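Local coordinates for MutT/nudix family protein (Enterococcus faecalis, PDB 2FML) that probably acts as an NrtR-like transcriptional regulator, pairing a Nudix domain that would sense a nucleotide-related ligand with a winged-helix DNA-binding domain, at residues A[147-152]-A[163-168]; A[38-43]-A[83-88]; A[44-49]-A[99-104]; A[58-63]-A[180-185]; A[156-161]-A[188-193]. All blocks are in the same frame, centred on the assembly; numbering follows the deposited sequence.

Strand 39-50 separates two layers of packing. Its residues in contacts 2 and 3, whose centres lie about 16 Å apart, meet the Nudix helix 85-97 and the loop that follows it, while Val45, from the other face of the same strand, touches Ala193 of contact 5. Contacts 1, 4 and 5 cluster on that second side, with centres about 10 to 11 Å apart: Leu60 of contact 4 meets Leu160 of contact 5, and backbone pairing ties the strands of contact 1 to both. Glycerol, probably from the crystallisation liquor, binds Asp43 of 38-43, and a glycerol lies about 4 Å from the Phe184 side chain of contact 4, which may mark a pocket.

Contact 1: A[147-152]-A[163-168]; sequences HWFNLE and EDVEIT
In the antiparallel meander of strands 143-154, 157-162 and 165-170, Phe149 of the first strand reaches past the middle one to Val165 and Ile167 of the third. CE2 of Phe149 lies only 3.4 Å from CG1 of Val165, a tight fit for two carbons, and its CZ is 3.9 Å from the same methyl. Val165 comes in at the edge of the ring, close to its plane, and the two side chains cross at about a right angle. Phe149 CG stands anti to its carbonyl carbon (chi1 -87°), which carries the ring toward 163-168. Farther along, Ile167 CD1 approaches Phe149 CE2 obliquely at 4.4 Å. The nearest CA atoms, 8.9 Å apart, are those of Phe149 and of Glu163 in the turn before the third strand. Strand 157-162 pairs with both outer strands, and its Leu160 packs on Phe149 as well. A phenylalanine suits this place because its long, flat side chain can reach past that middle strand, whereas the beta-branched valine and isoleucine favour extended backbone and present methyls to the ring. Trp72 meets the Phe149 ring edge-to-face, and Leu60 of strand 55-63 also packs against it. Asp180 touches Val165 from the loop before helix 186-200.

Contact 2: A[38-43]-A[83-88]; sequences PSLTVD and ESTEDS
Val42 and Thr85 form the centre of this contact: CG1 of Val42 sits 3.5 Å from the carbonyl O of Thr85 and 3.7 Å from its CB. The other methyl of Val42, CG2, lies 3.8 Å from OG of Ser88, one helical turn on, so the branched side chain fits against Thr85 and Ser88 together. Leu40, two residues back on the same face of the strand, extends the patch, its CD2 3.8 Å from CG2 of Thr85.

Threonine suits its place by being two-sided. With chi1 at 61°, CG2 lies anti to the carbonyl carbon and faces the leucine and valine, while OG1 is hydrogen-bonded to OH of Tyr128. Serine at 88 is small enough to let the helix come close to the strand; its hydroxyl makes a weak bond, 3.1 Å, to OE1 of Glu83. That carboxylate also forms a salt bridge with Arg91. Ser84 is the N-cap: its OG accepts from N of Asp87 at 3.2 Å in a nearly straight bond (173°).

The segment 83-88 belongs to the Nudix box and opens its helix, 85-97, which packs on strand 39-50. From strand 123-131, Val126 packs on the Thr85 side chain that Tyr128 holds by its hydrogen bond, and Ser113 of the second subunit bonds to the backbone N of Thr85.

Contact 3: A[44-49]-A[99-104]; sequences MVLLCY and VVISQE
Strand 44-49 is extended, 99-104 is loop that passes into a 3-10 turn at 103-104, and even the closest CA atoms, those of Leu46 and Val99, are 9.8 Å apart, so the gap is bridged by side chains. Ile101 does this from the loop with a single methyl: its CD1 meets CD2 of Leu46 at 3.8 Å, the two side chains running obliquely to each other. The same methyl lies 4.4 Å from the selenium of Met44, a selenomethionine, and therefore touches two residues that share one face of the strand. Chi1 of Ile101, 28°, is well away from a staggered value, a strained rotamer if the model is right.

Long apolar side chains reach across here, the flexible methionine (present as selenomethionine) and leucine from the strand and the longer branch of isoleucine from the loop, which has just left helix 85-97 and stands too far off for short residues to meet. Thr93 of that helix packs on both Met44 and Leu46, while Ile132 also touches Ile101. Leucine, selenomethionine and isoleucine meet here through hydrocarbon and selenium alone, so the contact rests on dispersion forces and the exclusion of water, with shape rather than direction deciding the fit.

Contact 4: A[58-63]-A[180-185]; sequences VLLIQR and DTLAFD
Leu60, near the middle of strand 55-63, makes the first meeting: its CD1 lies 4.1 Å from CD2 of Leu182, the side chains crossing at about a right angle. Both are buried, and Ile167 packs against the pair. At the end of the strand, Arg63 extends its aliphatic part along the loop, with CD 3.8 Å from CB of Ala183, a residue small enough to let the chain pass. A bend at chi3 (44°) then turns the guanidinium so that its flat face receives the edge of the Phe184 ring. CE2 of Phe184 stands 3.5 Å above the guanidinium plane, toward its rim and 3.6 Å from NH1, the planes 80° apart. NE of Arg63 is hydrogen-bonded to O of Pro67, and NH2 weakly to O of Gly65, which helps fix the group's rotation. Since the ring offers its C-H edge rather than its pi face, this is a T-shaped packing of flat groups and not a cation-pi interaction; the polar N-H groups find their acceptors in those two carbonyls instead.

Contact 5: A[156-161]-A[188-193]; sequences QHITLS and EIIIKA
Ile158 points its CB from strand 157-162 toward helix 186-200, and its longer branch brings it against Ile190 and Ile191. At CB the side chain divides, CG2 lying anti to the carbonyl carbon, while chi1 of 55° sets CG1 between the backbone N and the carbonyl carbon. CG1 already meets CD1 of Ile191, at 4.0 Å. The branch then runs on extended (chi2 175°), and CD1 at its tip touches both helix residues: CD1 of Ile191 at 3.8 Å and CG2 of Ile190 at 3.9 Å.

This is the packing of a helix against one face of the sheet in the alpha/beta/alpha sandwich of the Nudix fold, with the Nudix helix 85-97 on the other face. The axes of strand 157-161 and helix 188-193 pass 10.6 Å apart at 116°, a separation that side chains of isoleucine and leucine length can fill. Two residues farther along the strand, on the same face, Leu160 meets Ile190 tip to tip, CD1 to CD1 at 3.9 Å. Ile190 thus uses different branches for its two partners, CG2 for Ile158 and CD1 for Leu160, a division of work that beta-branching makes possible. Leu169 of strand 165-170 adds to the same layer by touching both Ile158 and Ile191, and Leu151 lies against Ile158 and Leu160 from strand 143-154.

Contact 1: A[147-152]-A[163-168]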
# COMPACT_ATOMS: atom_id res chain seq x y z
N HIS A 147 -6.34 -9.12 23.76
CA HIS A 147 -7.66 -9.77 23.68
C HIS A 147 -8.13 -9.72 22.27
O HIS A 147 -7.82 -8.78 21.52
CB HIS A 147 -8.70 -9.04 24.53
CG HIS A 147 -8.41 -9.02 26.00
ND1 HIS A 147 -8.26 -7.84 26.72
CD2 HIS A 147 -8.29 -10.03 26.90
CE1 HIS A 147 -8.05 -8.14 27.99
NE2 HIS A 147 -8.04 -9.46 28.12
N TRP A 148 -8.95 -10.70 21.94
CA TRP A 148 -9.76 -10.68 20.74
C TRP A 148 -11.00 -9.86 21.07
O TRP A 148 -11.83 -10.30 21.85
CB TRP A 148 -10.17 -12.13 20.38
CG TRP A 148 -9.07 -12.93 19.73
CD1 TRP A 148 -8.39 -14.03 20.26
CD2 TRP A 148 -8.54 -12.73 18.41
NE1 TRP A 148 -7.46 -14.47 19.36
CE2 TRP A 148 -7.54 -13.71 18.21
CE3 TRP A 148 -8.80 -11.80 17.38
CZ2 TRP A 148 -6.81 -13.79 17.03
CZ3 TRP A 148 -8.08 -11.89 16.20
CH2 TRP A 148 -7.11 -12.92 16.03
N PHE A 149 -11.12 -8.68 20.49
CA PHE A 149 -12.29 -7.84 20.67
C PHE A 149 -13.37 -8.28 19.69
O PHE A 149 -13.11 -8.52 18.52
CB PHE A 149 -11.94 -6.36 20.44
CG PHE A 149 -11.43 -5.64 21.69
CD1 PHE A 149 -10.26 -6.06 22.33
CD2 PHE A 149 -12.10 -4.50 22.17
CE1 PHE A 149 -9.81 -5.42 23.48
CE2 PHE A 149 -11.64 -3.80 23.32
CZ PHE A 149 -10.52 -4.29 23.98
N ASN A 150 -14.58 -8.35 20.17
CA ASN A 150 -15.72 -8.49 19.30
C ASN A 150 -15.84 -7.33 18.33
O ASN A 150 -15.86 -6.17 18.74
CB ASN A 150 -16.96 -8.45 20.17
CG ASN A 150 -17.85 -9.58 19.90
OD1 ASN A 150 -17.94 -10.51 20.73
ND2 ASN A 150 -18.48 -9.58 18.70
N LEU A 151 -15.96 -7.63 17.06
CA LEU A 151 -16.12 -6.59 16.06
C LEU A 151 -17.50 -6.72 15.33
O LEU A 151 -17.79 -7.71 14.65
CB LEU A 151 -14.93 -6.67 15.10
CG LEU A 151 -15.18 -6.09 13.70
CD1 LEU A 151 -15.27 -4.54 13.68
CD2 LEU A 151 -14.07 -6.60 12.77
N GLU A 152 -18.33 -5.70 15.43
CA GLU A 152 -19.67 -5.74 14.85
C GLU A 152 -19.96 -4.48 14.03
O GLU A 152 -19.70 -3.34 14.48
CB GLU A 152 -20.67 -5.92 15.98
CG GLU A 152 -22.07 -5.99 15.56
CD GLU A 152 -22.82 -7.09 16.26
OE1 GLU A 152 -22.74 -7.18 17.52
OE2 GLU A 152 -23.52 -7.87 15.56
N GLU A 163 -15.42 -6.99 27.41
CA GLU A 163 -15.87 -6.64 28.77
C GLU A 163 -16.52 -5.24 28.73
O GLU A 163 -17.47 -5.05 27.96
CB GLU A 163 -14.73 -6.77 29.82
CG GLU A 163 -14.43 -8.24 30.27
CD GLU A 163 -13.05 -8.39 30.96
OE1 GLU A 163 -12.57 -7.37 31.50
OE2 GLU A 163 -12.42 -9.49 30.95
N ASP A 164 -15.99 -4.28 29.51
CA ASP A 164 -16.56 -2.92 29.56
C ASP A 164 -15.96 -1.90 28.61
O ASP A 164 -16.31 -0.72 28.65
CB ASP A 164 -16.55 -2.39 30.99
CG ASP A 164 -17.84 -2.70 31.72
OD1 ASP A 164 -18.81 -1.88 31.66
OD2 ASP A 164 -17.91 -3.79 32.37
N VAL A 165 -15.06 -2.38 27.74
CA VAL A 165 -14.42 -1.57 26.74
C VAL A 165 -15.29 -1.51 25.49
O VAL A 165 -15.80 -2.54 25.04
CB VAL A 165 -13.00 -2.12 26.39
CG1 VAL A 165 -12.27 -1.16 25.40
CG2 VAL A 165 -12.22 -2.34 27.69
N GLU A 166 -15.44 -0.30 24.96
CA GLU A 166 -16.35 -0.00 23.86
C GLU A 166 -15.73 1.08 22.99
O GLU A 166 -15.54 2.21 23.42
CB GLU A 166 -17.73 0.45 24.35
CG GLU A 166 -18.73 0.81 23.23
CD GLU A 166 -19.65 2.03 23.59
OE1 GLU A 166 -19.20 3.21 23.63
OE2 GLU A 166 -20.86 1.79 23.82
N ILE A 167 -15.40 0.70 21.77
CA ILE A 167 -14.82 1.55 20.76
C ILE A 167 -15.69 1.45 19.54
O ILE A 167 -15.89 0.36 19.01
CB ILE A 167 -13.40 1.08 20.37
CG1 ILE A 167 -12.48 1.09 21.62
CG2 ILE A 167 -12.93 1.84 19.07
CD1 ILE A 167 -11.29 0.24 21.50
N THR A 168 -16.20 2.61 19.11
CA THR A 168 -17.16 2.73 18.02
C THR A 168 -16.58 3.73 17.06
O THR A 168 -16.19 4.81 17.46
CB THR A 168 -18.53 3.16 18.54
OG1 THR A 168 -19.03 2.10 19.34
CG2 THR A 168 -19.55 3.35 17.37

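Contact 2: A[38-43]-A[83-88]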
# COMPACT_ATOMS: atom_id res chain seq x y z
N PRO A 38 12.32 9.75 9.55
CA PRO A 38 11.33 9.28 10.52
C PRO A 38 11.75 7.99 11.22
O PRO A 38 12.65 7.27 10.72
CB PRO A 38 10.10 9.03 9.65
CG PRO A 38 10.70 8.59 8.29
CD PRO A 38 12.00 9.32 8.16
N SER A 39 11.12 7.70 12.38
CA SER A 39 11.05 6.33 12.88
C SER A 39 10.05 5.58 12.04
O SER A 39 9.02 6.14 11.55
CB SER A 39 10.71 6.25 14.37
OG SER A 39 11.68 6.99 15.10
N LEU A 40 10.36 4.33 11.79
CA LEU A 40 9.54 3.45 10.97
C LEU A 40 8.92 2.37 11.84
O LEU A 40 9.62 1.62 12.52
CB LEU A 40 10.38 2.78 9.86
CG LEU A 40 9.52 1.95 8.81
CD1 LEU A 40 8.72 2.98 8.04
CD2 LEU A 40 10.44 1.18 7.88
N THR A 41 7.60 2.26 11.80
CA THR A 41 6.93 1.24 12.56
C THR A 41 6.02 0.44 11.64
O THR A 41 5.91 0.75 10.42
CB THR A 41 6.06 1.83 13.73
OG1 THR A 41 5.11 2.73 13.20
CG2 THR A 41 6.86 2.56 14.78
N VAL A 42 5.49 -0.65 12.22
CA VAL A 42 4.56 -1.56 11.58
C VAL A 42 3.43 -1.74 12.58
O VAL A 42 3.67 -1.71 13.78
CB VAL A 42 5.21 -2.99 11.23
CG1 VAL A 42 6.13 -2.88 10.07
CG2 VAL A 42 5.95 -3.59 12.45
N ASP A 43 2.23 -1.95 12.09
CA ASP A 43 1.10 -2.27 12.93
C ASP A 43 0.32 -3.36 12.20
O ASP A 43 0.30 -3.42 10.93
CB ASP A 43 0.20 -1.02 13.10
CG ASP A 43 0.73 -0.06 14.17
OD1 ASP A 43 0.59 -0.38 15.38
OD2 ASP A 43 1.33 1.00 13.80
N GLU A 83 15.86 -5.51 8.66
CA GLU A 83 14.57 -6.20 8.53
C GLU A 83 13.68 -5.43 7.53
O GLU A 83 13.63 -4.21 7.57
CB GLU A 83 13.77 -5.96 9.81
CG GLU A 83 13.89 -6.96 10.87
CD GLU A 83 12.86 -6.72 11.96
OE1 GLU A 83 12.56 -5.53 12.33
OE2 GLU A 83 12.38 -7.75 12.46
N SER A 84 12.92 -6.14 6.70
CA SER A 84 11.88 -5.51 5.89
C SER A 84 10.75 -5.32 6.86
O SER A 84 10.77 -5.90 7.96
CB SER A 84 11.47 -6.43 4.76
OG SER A 84 10.98 -7.61 5.34
N THR A 85 9.76 -4.51 6.44
CA THR A 85 8.57 -4.32 7.23
C THR A 85 7.79 -5.62 7.42
O THR A 85 7.21 -5.81 8.49
CB THR A 85 7.64 -3.19 6.72
OG1 THR A 85 7.18 -3.48 5.39
CG2 THR A 85 8.33 -1.81 6.79
N GLU A 86 7.69 -6.43 6.36
CA GLU A 86 7.14 -7.78 6.43
C GLU A 86 7.75 -8.65 7.60
O GLU A 86 7.02 -9.20 8.44
CB GLU A 86 7.36 -8.52 5.10
CG GLU A 86 6.49 -8.07 3.97
CD GLU A 86 7.09 -6.88 3.17
OE1 GLU A 86 8.17 -6.35 3.52
OE2 GLU A 86 6.45 -6.49 2.15
N ASP A 87 9.07 -8.78 7.63
CA ASP A 87 9.80 -9.48 8.70
C ASP A 87 9.44 -8.88 10.07
O ASP A 87 9.17 -9.59 11.05
CB ASP A 87 11.29 -9.21 8.51
CG ASP A 87 11.90 -9.99 7.36
OD1 ASP A 87 11.26 -10.96 6.88
OD2 ASP A 87 13.06 -9.65 6.99
N SER A 88 9.45 -7.55 10.11
CA SER A 88 9.29 -6.82 11.35
C SER A 88 7.85 -7.03 11.93
O SER A 88 7.67 -7.25 13.17
CB SER A 88 9.64 -5.32 11.09
OG SER A 88 9.58 -4.57 12.30

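Contact 3: A[44-49]-A[99-104]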
# COMPACT_ATOMS: atom_id res chain seq x y z
N MSE A 44 -0.35 -4.19 12.99
CA MSE A 44 -0.96 -5.39 12.44
C MSE A 44 -2.42 -5.47 12.79
O MSE A 44 -2.77 -5.36 13.97
CB MSE A 44 -0.20 -6.60 12.95
CG MSE A 44 -0.83 -7.91 12.71
SE MSE A 44 -0.72 -8.51 10.80
CE MSE A 44 -2.42 -8.32 10.50
N VAL A 45 -3.27 -5.64 11.76
CA VAL A 45 -4.72 -5.85 11.98
C VAL A 45 -5.01 -7.33 11.80
O VAL A 45 -4.96 -7.82 10.69
CB VAL A 45 -5.63 -5.00 11.10
CG1 VAL A 45 -7.11 -5.32 11.43
CG2 VAL A 45 -5.34 -3.45 11.25
N LEU A 46 -5.25 -8.03 12.91
CA LEU A 46 -5.56 -9.45 12.93
C LEU A 46 -7.05 -9.64 13.12
O LEU A 46 -7.61 -9.21 14.10
CB LEU A 46 -4.81 -10.18 14.06
CG LEU A 46 -3.29 -10.20 14.01
CD1 LEU A 46 -2.80 -10.98 15.22
CD2 LEU A 46 -2.84 -10.92 12.76
N LEU A 47 -7.66 -10.34 12.15
CA LEU A 47 -9.08 -10.57 12.10
C LEU A 47 -9.29 -12.06 12.11
O LEU A 47 -8.62 -12.82 11.41
CB LEU A 47 -9.64 -10.02 10.80
CG LEU A 47 -9.64 -8.53 10.61
CD1 LEU A 47 -10.32 -8.20 9.30
CD2 LEU A 47 -10.29 -7.80 11.82
N CYS A 48 -10.25 -12.49 12.93
CA CYS A 48 -10.67 -13.88 12.93
C CYS A 48 -12.19 -13.93 12.91
O CYS A 48 -12.87 -12.89 12.93
CB CYS A 48 -10.05 -14.62 14.14
SG CYS A 48 -10.70 -14.18 15.74
N TYR A 49 -12.75 -15.14 12.91
CA TYR A 49 -14.17 -15.26 13.02
C TYR A 49 -14.53 -16.47 13.88
O TYR A 49 -14.10 -17.56 13.57
CB TYR A 49 -14.74 -15.34 11.61
CG TYR A 49 -16.20 -15.71 11.48
CD1 TYR A 49 -17.20 -14.74 11.56
CD2 TYR A 49 -16.56 -17.04 11.19
CE1 TYR A 49 -18.55 -15.13 11.39
CE2 TYR A 49 -17.87 -17.41 11.03
CZ TYR A 49 -18.87 -16.48 11.16
OH TYR A 49 -20.15 -16.92 10.97
N VAL A 99 1.30 -14.80 18.66
CA VAL A 99 0.75 -15.43 17.45
C VAL A 99 1.81 -15.56 16.34
O VAL A 99 2.54 -14.59 16.02
CB VAL A 99 -0.49 -14.68 16.98
CG1 VAL A 99 -1.17 -15.44 15.83
CG2 VAL A 99 -1.42 -14.45 18.17
N VAL A 100 1.91 -16.79 15.81
CA VAL A 100 2.76 -17.09 14.68
C VAL A 100 1.91 -17.11 13.38
O VAL A 100 1.04 -17.97 13.22
CB VAL A 100 3.50 -18.44 14.87
CG1 VAL A 100 4.48 -18.67 13.75
CG2 VAL A 100 4.22 -18.49 16.22
N ILE A 101 2.13 -16.12 12.49
CA ILE A 101 1.62 -16.08 11.11
C ILE A 101 2.80 -16.21 10.15
O ILE A 101 3.91 -15.81 10.51
CB ILE A 101 0.88 -14.76 10.79
CG1 ILE A 101 1.42 -13.62 11.63
CG2 ILE A 101 -0.56 -14.81 11.20
CD1 ILE A 101 0.39 -12.61 11.85
N SER A 102 2.59 -16.74 8.95
CA SER A 102 3.62 -16.74 7.88
C SER A 102 3.40 -15.60 6.88
O SER A 102 2.30 -15.04 6.80
CB SER A 102 3.64 -18.09 7.15
OG SER A 102 2.48 -18.22 6.36
N GLN A 103 4.45 -15.26 6.13
CA GLN A 103 4.44 -14.11 5.21
C GLN A 103 3.36 -14.20 4.16
O GLN A 103 2.75 -13.18 3.81
CB GLN A 103 5.78 -13.94 4.49
CG GLN A 103 5.92 -12.54 3.80
CD GLN A 103 7.37 -11.95 3.87
OE1 GLN A 103 8.03 -11.94 4.94
NE2 GLN A 103 7.84 -11.41 2.73
N GLU A 104 3.16 -15.42 3.66
CA GLU A 104 2.27 -15.71 2.57
C GLU A 104 0.85 -15.39 3.01
O GLU A 104 -0.01 -15.19 2.16
CB GLU A 104 2.37 -17.19 2.15
CG GLU A 104 3.57 -17.99 2.73
CD GLU A 104 4.91 -17.79 1.96
OE1 GLU A 104 5.32 -18.72 1.20
OE2 GLU A 104 5.56 -16.73 2.15

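Contact 4: A[58-63]-A[180-185]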
# COMPACT_ATOMS: atom_id res chain seq x y z
N VAL A 58 -11.27 -8.81 16.39
CA VAL A 58 -10.04 -8.14 16.02
C VAL A 58 -9.14 -8.08 17.27
O VAL A 58 -9.64 -7.88 18.38
CB VAL A 58 -10.33 -6.72 15.46
CG1 VAL A 58 -11.07 -5.85 16.51
CG2 VAL A 58 -8.98 -6.05 14.95
N LEU A 59 -7.84 -8.33 17.11
CA LEU A 59 -6.95 -8.38 18.26
C LEU A 59 -6.48 -6.95 18.62
O LEU A 59 -6.04 -6.21 17.73
CB LEU A 59 -5.74 -9.28 17.97
CG LEU A 59 -4.80 -9.60 19.11
CD1 LEU A 59 -3.88 -10.70 18.71
CD2 LEU A 59 -3.99 -8.31 19.40
N LEU A 60 -6.59 -6.59 19.90
CA LEU A 60 -6.12 -5.27 20.42
C LEU A 60 -5.25 -5.56 21.63
O LEU A 60 -5.42 -6.57 22.28
CB LEU A 60 -7.26 -4.36 20.87
CG LEU A 60 -8.26 -3.88 19.82
CD1 LEU A 60 -9.27 -2.89 20.41
CD2 LEU A 60 -7.51 -3.22 18.60
N ILE A 61 -4.33 -4.66 21.94
CA ILE A 61 -3.53 -4.78 23.15
C ILE A 61 -3.78 -3.51 23.92
O ILE A 61 -4.06 -2.47 23.32
CB ILE A 61 -2.00 -4.86 22.87
CG1 ILE A 61 -1.55 -3.60 22.09
CG2 ILE A 61 -1.65 -6.12 22.14
CD1 ILE A 61 -0.11 -3.14 22.35
N GLN A 62 -3.65 -3.61 25.25
CA GLN A 62 -3.62 -2.43 26.12
C GLN A 62 -2.16 -2.10 26.34
O GLN A 62 -1.40 -2.89 26.91
CB GLN A 62 -4.33 -2.65 27.46
CG GLN A 62 -4.27 -1.41 28.31
CD GLN A 62 -5.06 -1.50 29.60
OE1 GLN A 62 -5.81 -0.57 29.97
NE2 GLN A 62 -4.89 -2.60 30.30
N ARG A 63 -1.79 -0.91 25.89
CA ARG A 63 -0.40 -0.45 25.98
C ARG A 63 -0.00 -0.23 27.42
O ARG A 63 -0.74 0.34 28.19
CB ARG A 63 -0.23 0.83 25.18
CG ARG A 63 -0.63 0.66 23.66
CD ARG A 63 -0.40 1.98 22.92
NE ARG A 63 0.87 2.60 23.28
CZ ARG A 63 2.06 2.32 22.73
NH1 ARG A 63 2.16 1.39 21.76
NH2 ARG A 63 3.14 2.96 23.18
N ASP A 180 -14.34 4.34 24.78
CA ASP A 180 -12.90 4.22 24.65
C ASP A 180 -12.39 4.68 23.28
O ASP A 180 -13.07 4.53 22.29
CB ASP A 180 -12.53 2.79 25.00
CG ASP A 180 -12.83 2.47 26.46
OD1 ASP A 180 -12.01 2.82 27.36
OD2 ASP A 180 -13.92 1.91 26.73
N THR A 181 -11.19 5.23 23.26
CA THR A 181 -10.55 5.79 22.11
C THR A 181 -9.24 5.01 21.84
O THR A 181 -8.41 4.83 22.73
CB THR A 181 -10.27 7.35 22.31
OG1 THR A 181 -11.50 8.07 22.59
CG2 THR A 181 -9.70 7.96 21.06
N LEU A 182 -9.05 4.55 20.61
CA LEU A 182 -7.81 3.89 20.23
C LEU A 182 -6.64 4.85 20.28
O LEU A 182 -6.79 6.07 19.92
CB LEU A 182 -7.94 3.29 18.84
CG LEU A 182 -8.88 2.09 18.73
CD1 LEU A 182 -9.31 1.83 17.29
CD2 LEU A 182 -8.19 0.87 19.31
N ALA A 183 -5.51 4.32 20.75
CA ALA A 183 -4.22 4.98 20.63
C ALA A 183 -3.86 5.47 19.21
O ALA A 183 -4.26 4.88 18.20
CB ALA A 183 -3.09 4.04 21.17
N PHE A 184 -3.05 6.51 19.14
CA PHE A 184 -2.49 6.98 17.89
C PHE A 184 -3.60 7.28 16.89
O PHE A 184 -4.62 7.87 17.29
CB PHE A 184 -1.45 6.00 17.33
CG PHE A 184 -0.32 5.67 18.30
CD1 PHE A 184 0.71 6.57 18.51
CD2 PHE A 184 -0.27 4.43 18.96
CE1 PHE A 184 1.77 6.26 19.40
CE2 PHE A 184 0.73 4.10 19.80
CZ PHE A 184 1.80 5.03 20.04
N ASP A 185 -3.40 6.85 15.63
CA ASP A 185 -4.37 6.95 14.55
C ASP A 185 -4.88 5.54 14.23
O ASP A 185 -5.34 5.27 13.14
CB ASP A 185 -3.71 7.58 13.30
CG ASP A 185 -2.51 6.77 12.78
OD1 ASP A 185 -2.02 5.87 13.50
OD2 ASP A 185 -2.04 7.02 11.64

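Contact 5: A[156-161]-A[188-193]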
# COMPACT_ATOMS: atom_id res chain seq x y z
N GLN A 156 -23.19 2.34 9.31
CA GLN A 156 -21.92 2.89 8.83
C GLN A 156 -20.84 2.94 9.93
O GLN A 156 -19.83 3.60 9.78
CB GLN A 156 -22.13 4.25 8.15
CG GLN A 156 -23.26 4.25 7.05
CD GLN A 156 -23.09 3.15 5.94
OE1 GLN A 156 -22.09 3.12 5.21
NE2 GLN A 156 -24.09 2.25 5.84
N HIS A 157 -21.09 2.23 11.03
CA HIS A 157 -20.23 2.18 12.22
C HIS A 157 -19.88 0.76 12.52
O HIS A 157 -20.59 -0.15 12.21
CB HIS A 157 -20.93 2.73 13.49
CG HIS A 157 -21.37 4.15 13.36
ND1 HIS A 157 -22.62 4.58 13.74
CD2 HIS A 157 -20.74 5.22 12.85
CE1 HIS A 157 -22.74 5.87 13.47
NE2 HIS A 157 -21.61 6.28 12.92
N ILE A 158 -18.75 0.62 13.18
CA ILE A 158 -18.31 -0.64 13.74
C ILE A 158 -17.98 -0.45 15.19
O ILE A 158 -17.46 0.62 15.58
CB ILE A 158 -17.08 -1.22 12.98
CG1 ILE A 158 -15.88 -0.25 12.90
CG2 ILE A 158 -17.50 -1.64 11.61
CD1 ILE A 158 -14.62 -0.92 12.22
N THR A 159 -18.29 -1.45 15.99
CA THR A 159 -17.97 -1.43 17.42
C THR A 159 -17.01 -2.64 17.72
O THR A 159 -17.27 -3.75 17.32
CB THR A 159 -19.29 -1.55 18.25
OG1 THR A 159 -20.10 -0.43 17.94
CG2 THR A 159 -19.05 -1.58 19.78
N LEU A 160 -15.94 -2.35 18.42
CA LEU A 160 -15.01 -3.29 18.98
C LEU A 160 -15.27 -3.33 20.47
O LEU A 160 -15.17 -2.30 21.16
CB LEU A 160 -13.58 -2.79 18.76
CG LEU A 160 -13.13 -1.96 17.55
CD1 LEU A 160 -11.60 -1.86 17.58
CD2 LEU A 160 -13.57 -2.52 16.22
N SER A 161 -15.58 -4.51 20.97
CA SER A 161 -15.90 -4.64 22.37
C SER A 161 -15.22 -5.80 23.06
O SER A 161 -15.00 -6.84 22.46
CB SER A 161 -17.42 -4.61 22.63
OG SER A 161 -18.18 -5.51 21.85
N GLU A 188 -8.21 5.00 12.39
CA GLU A 188 -8.10 5.10 10.94
C GLU A 188 -7.59 3.85 10.28
O GLU A 188 -7.88 3.62 9.14
CB GLU A 188 -7.16 6.24 10.47
CG GLU A 188 -7.69 7.63 10.65
CD GLU A 188 -6.56 8.61 10.61
OE1 GLU A 188 -5.86 8.57 9.58
OE2 GLU A 188 -6.33 9.37 11.62
N ILE A 189 -6.66 3.20 10.94
CA ILE A 189 -6.10 1.97 10.45
C ILE A 189 -7.14 0.81 10.50
O ILE A 189 -7.22 0.03 9.55
CB ILE A 189 -4.80 1.56 11.24
CG1 ILE A 189 -3.77 2.72 11.45
CG2 ILE A 189 -4.24 0.30 10.61
CD1 ILE A 189 -2.39 2.23 12.03
N ILE A 190 -7.92 0.69 11.56
CA ILE A 190 -8.95 -0.35 11.61
C ILE A 190 -10.06 -0.17 10.56
O ILE A 190 -10.48 -1.12 9.86
CB ILE A 190 -9.51 -0.52 13.04
CG1 ILE A 190 -8.40 -1.16 13.85
CG2 ILE A 190 -10.82 -1.47 13.06
CD1 ILE A 190 -8.55 -1.15 15.30
N ILE A 191 -10.52 1.06 10.43
CA ILE A 191 -11.47 1.45 9.38
C ILE A 191 -10.88 1.15 7.99
O ILE A 191 -11.56 0.60 7.12
CB ILE A 191 -11.84 2.95 9.55
CG1 ILE A 191 -12.62 3.14 10.86
CG2 ILE A 191 -12.54 3.56 8.35
CD1 ILE A 191 -13.92 2.54 10.88
N LYS A 192 -9.62 1.52 7.75
CA LYS A 192 -8.97 1.16 6.45
C LYS A 192 -9.02 -0.35 6.19
O LYS A 192 -9.36 -0.78 5.08
CB LYS A 192 -7.54 1.70 6.35
CG LYS A 192 -6.81 1.62 4.96
CD LYS A 192 -7.15 2.76 3.92
CE LYS A 192 -6.73 4.17 4.27
NZ LYS A 192 -7.02 5.14 3.04
N ALA A 193 -8.69 -1.14 7.20
CA ALA A 193 -8.72 -2.61 7.12
C ALA A 193 -10.12 -3.13 6.86
O ALA A 193 -10.31 -4.06 6.01
CB ALA A 193 -8.11 -3.26 8.41